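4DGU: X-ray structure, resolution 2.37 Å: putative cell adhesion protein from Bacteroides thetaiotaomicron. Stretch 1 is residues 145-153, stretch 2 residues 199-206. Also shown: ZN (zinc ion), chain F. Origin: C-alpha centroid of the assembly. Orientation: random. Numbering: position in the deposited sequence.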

# COMPACT_ATOMS: atom_id res chain seq x y z
N GLU A 145 4.82 11.57 -30.27
CA GLU A 145 5.43 12.91 -30.39
C GLU A 145 4.96 13.89 -29.29
O GLU A 145 5.32 15.08 -29.31
CB GLU A 145 5.18 13.50 -31.79
CG GLU A 145 5.89 12.75 -32.92
CD GLU A 145 7.41 12.73 -32.89
OE1 GLU A 145 8.02 13.70 -33.39
OE2 GLU A 145 7.99 11.73 -32.41
N ALA A 146 4.22 13.38 -28.30
CA ALA A 146 3.78 14.18 -27.16
C ALA A 146 4.95 14.57 -26.26
O ALA A 146 5.89 13.79 -26.09
CB ALA A 146 2.76 13.39 -26.36
N LYS A 147 4.90 15.79 -25.72
CA LYS A 147 5.91 16.31 -24.80
C LYS A 147 5.45 15.99 -23.37
O LYS A 147 4.32 16.31 -23.01
CB LYS A 147 6.13 17.83 -25.03
CG LYS A 147 7.22 18.46 -24.14
CD LYS A 147 7.71 19.82 -24.67
CE LYS A 147 6.88 21.00 -24.21
NZ LYS A 147 7.44 22.28 -24.71
N VAL A 148 6.31 15.32 -22.58
CA VAL A 148 6.03 14.95 -21.19
C VAL A 148 7.02 15.70 -20.31
O VAL A 148 8.23 15.60 -20.50
CB VAL A 148 6.09 13.40 -20.93
CG1 VAL A 148 5.65 13.06 -19.50
CG2 VAL A 148 5.25 12.62 -21.95
N GLU A 149 6.48 16.46 -19.35
CA GLU A 149 7.28 17.23 -18.40
C GLU A 149 6.87 16.94 -16.96
O GLU A 149 5.71 16.66 -16.70
CB GLU A 149 7.11 18.73 -18.66
CG GLU A 149 7.56 19.22 -20.03
CD GLU A 149 7.26 20.69 -20.25
OE1 GLU A 149 6.06 21.04 -20.37
OE2 GLU A 149 8.22 21.50 -20.26
N LEU A 150 7.81 17.06 -16.02
CA LEU A 150 7.56 16.92 -14.59
C LEU A 150 7.97 18.19 -13.87
O LEU A 150 8.96 18.81 -14.26
CB LEU A 150 8.33 15.73 -13.98
CG LEU A 150 8.01 14.34 -14.47
CD1 LEU A 150 8.96 13.33 -13.82
CD2 LEU A 150 6.52 13.97 -14.25
N SER A 151 7.24 18.58 -12.83
CA SER A 151 7.58 19.76 -12.04
C SER A 151 8.01 19.27 -10.67
O SER A 151 7.17 18.90 -9.83
CB SER A 151 6.42 20.76 -11.98
OG SER A 151 6.74 21.81 -11.08
N LEU A 152 9.34 19.18 -10.47
CA LEU A 152 9.98 18.66 -9.27
C LEU A 152 11.15 19.52 -8.84
O LEU A 152 11.62 20.36 -9.61
CB LEU A 152 10.49 17.24 -9.55
CG LEU A 152 9.45 16.15 -9.80
CD1 LEU A 152 10.12 14.89 -10.27
CD2 LEU A 152 8.59 15.90 -8.55
N LYS A 153 11.67 19.28 -7.64
CA LYS A 153 12.83 19.98 -7.13
C LYS A 153 14.06 19.38 -7.82
O LYS A 153 14.20 18.16 -7.95
CB LYS A 153 12.87 19.88 -5.60
CG LYS A 153 11.73 20.67 -4.97
CD LYS A 153 11.47 20.34 -3.52
CE LYS A 153 10.09 20.79 -3.08
NZ LYS A 153 9.83 22.24 -3.32
N GLU A 199 -0.06 17.43 -8.63
CA GLU A 199 -0.13 17.65 -10.08
C GLU A 199 1.22 18.06 -10.62
O GLU A 199 1.39 19.18 -11.09
CB GLU A 199 -1.20 18.70 -10.41
CG GLU A 199 -2.52 18.44 -9.71
CD GLU A 199 -3.58 19.49 -9.95
OE1 GLU A 199 -3.41 20.33 -10.86
OE2 GLU A 199 -4.59 19.49 -9.20
N ILE A 200 2.17 17.12 -10.58
CA ILE A 200 3.55 17.36 -10.98
C ILE A 200 3.77 17.23 -12.49
O ILE A 200 4.67 17.88 -13.02
CB ILE A 200 4.55 16.47 -10.18
CG1 ILE A 200 4.30 14.98 -10.35
CG2 ILE A 200 4.57 16.85 -8.71
CD1 ILE A 200 5.58 14.13 -10.32
N GLY A 201 2.96 16.45 -13.18
CA GLY A 201 3.16 16.22 -14.59
C GLY A 201 2.21 16.88 -15.56
O GLY A 201 1.09 17.27 -15.21
N THR A 202 2.70 17.04 -16.79
CA THR A 202 1.96 17.59 -17.92
C THR A 202 2.36 16.86 -19.18
O THR A 202 3.52 16.48 -19.35
CB THR A 202 2.14 19.13 -18.10
OG1 THR A 202 3.52 19.50 -18.07
CG2 THR A 202 1.39 19.94 -17.08
N ILE A 203 1.38 16.64 -20.06
CA ILE A 203 1.56 16.04 -21.37
C ILE A 203 0.97 17.04 -22.38
O ILE A 203 -0.19 17.44 -22.26
CB ILE A 203 1.05 14.58 -21.54
CG1 ILE A 203 1.28 14.08 -22.98
CG2 ILE A 203 -0.41 14.40 -21.09
CD1 ILE A 203 1.43 12.65 -23.12
N THR A 204 1.81 17.47 -23.34
CA THR A 204 1.45 18.42 -24.38
C THR A 204 1.55 17.73 -25.74
O THR A 204 2.59 17.17 -26.09
CB THR A 204 2.35 19.67 -24.28
OG1 THR A 204 2.31 20.18 -22.95
CG2 THR A 204 1.96 20.76 -25.27
N VAL A 205 0.46 17.76 -26.50
CA VAL A 205 0.42 17.18 -27.85
C VAL A 205 -0.53 18.06 -28.67
O VAL A 205 -1.72 18.14 -28.37
CB VAL A 205 0.12 15.65 -27.92
CG1 VAL A 205 -1.22 15.29 -27.28
CG2 VAL A 205 0.24 15.11 -29.34
N GLY A 206 0.05 18.75 -29.64
CA GLY A 206 -0.65 19.67 -30.53
C GLY A 206 -1.22 20.86 -29.77
O GLY A 206 -2.43 21.10 -29.84
ZN ZN F . -6.49 19.94 -10.17
O HOH W 1 -6.93 19.26 -12.31

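Five backbone hydrogen bonds hold this contact together, and none of them depends on a side chain. The two strands run antiparallel, their axes 165° apart in direction, and pair in a regular ladder. At Lys147 and Thr204 the bonds are reciprocal: Lys147 N gives to Thr204 O at 2.7 Å, and Thr204 N returns to Lys147 O at 2.8 Å, both nearly straight at the hydrogen. Two residues along, the same narrow ring closes again, with Glu149 N to Thr202 O and Thr202 N to Glu149 O each at 3.0 Å. The fifth bond, Ser151 N to Ile200 O at 2.7 Å, is short but more bent, at 141°, and stands without a return bond.

Between and beyond them lie the non-hydrogen-bonded pairs, Val148 with Ile203 and Leu150 with Gly201, whose alpha carbons (CA to CA) are closer together, at 4.6 and 4.5 Å, and where alpha carbons take up part of the work. Ile203 CA sits 3.2 Å from Lys147 O, and Gly201 CA lies 3.3 Å from Glu149 O, so each of these carbonyls accepts both an N-H and a CA-H contact. Thr202 O does likewise, with Val148 CA at 3.5 Å.

The alternation of the strands sorts the side chains. Lys147, Glu149, Thr202 and Thr204 share one face, and they meet across the strands: Lys147 CB is 4.3 Å from Thr204 CB, and Thr202 OG1 lies 3.7 Å from Glu149 CB and 3.8 Å from Glu149 OE1. No side-chain hydrogen bond or salt bridge crosses here, and the end of Lys147 leads away from its neighbor. The polar face therefore adds cover rather than specific polar links.

The face carrying Val148, Leu150 and Ile203 is apolar. Ile203 CD1 reaches Ala146 CB at 3.6 Å and Val148 CG2 at 4.0 Å, bridging two residues of the facing stretch, while Ala146 CB also meets Val205 CB at 3.8 Å. Opposite Leu150 the partner is Gly201, whose missing side chain leaves space that the leucine uses: an ideal CB there would lie 3.5 Å from Leu150 CD2, a tight approach, whereas the actual Gly201 CA is 4.1 Å from that methyl.

Ile200, next to the glycine, provides further apolar packing. It has the largest covered area of any residue in the contact, and its CD1 packs against Leu150 CD2 at 4.0 Å and Leu152 CD2 at 3.9 Å. The same residue thus supplies the last backbone acceptor and an apolar plug. Next to it, Glu199 turns away from the pairing, and its OE2 binds the zinc ion at 2.2 Å.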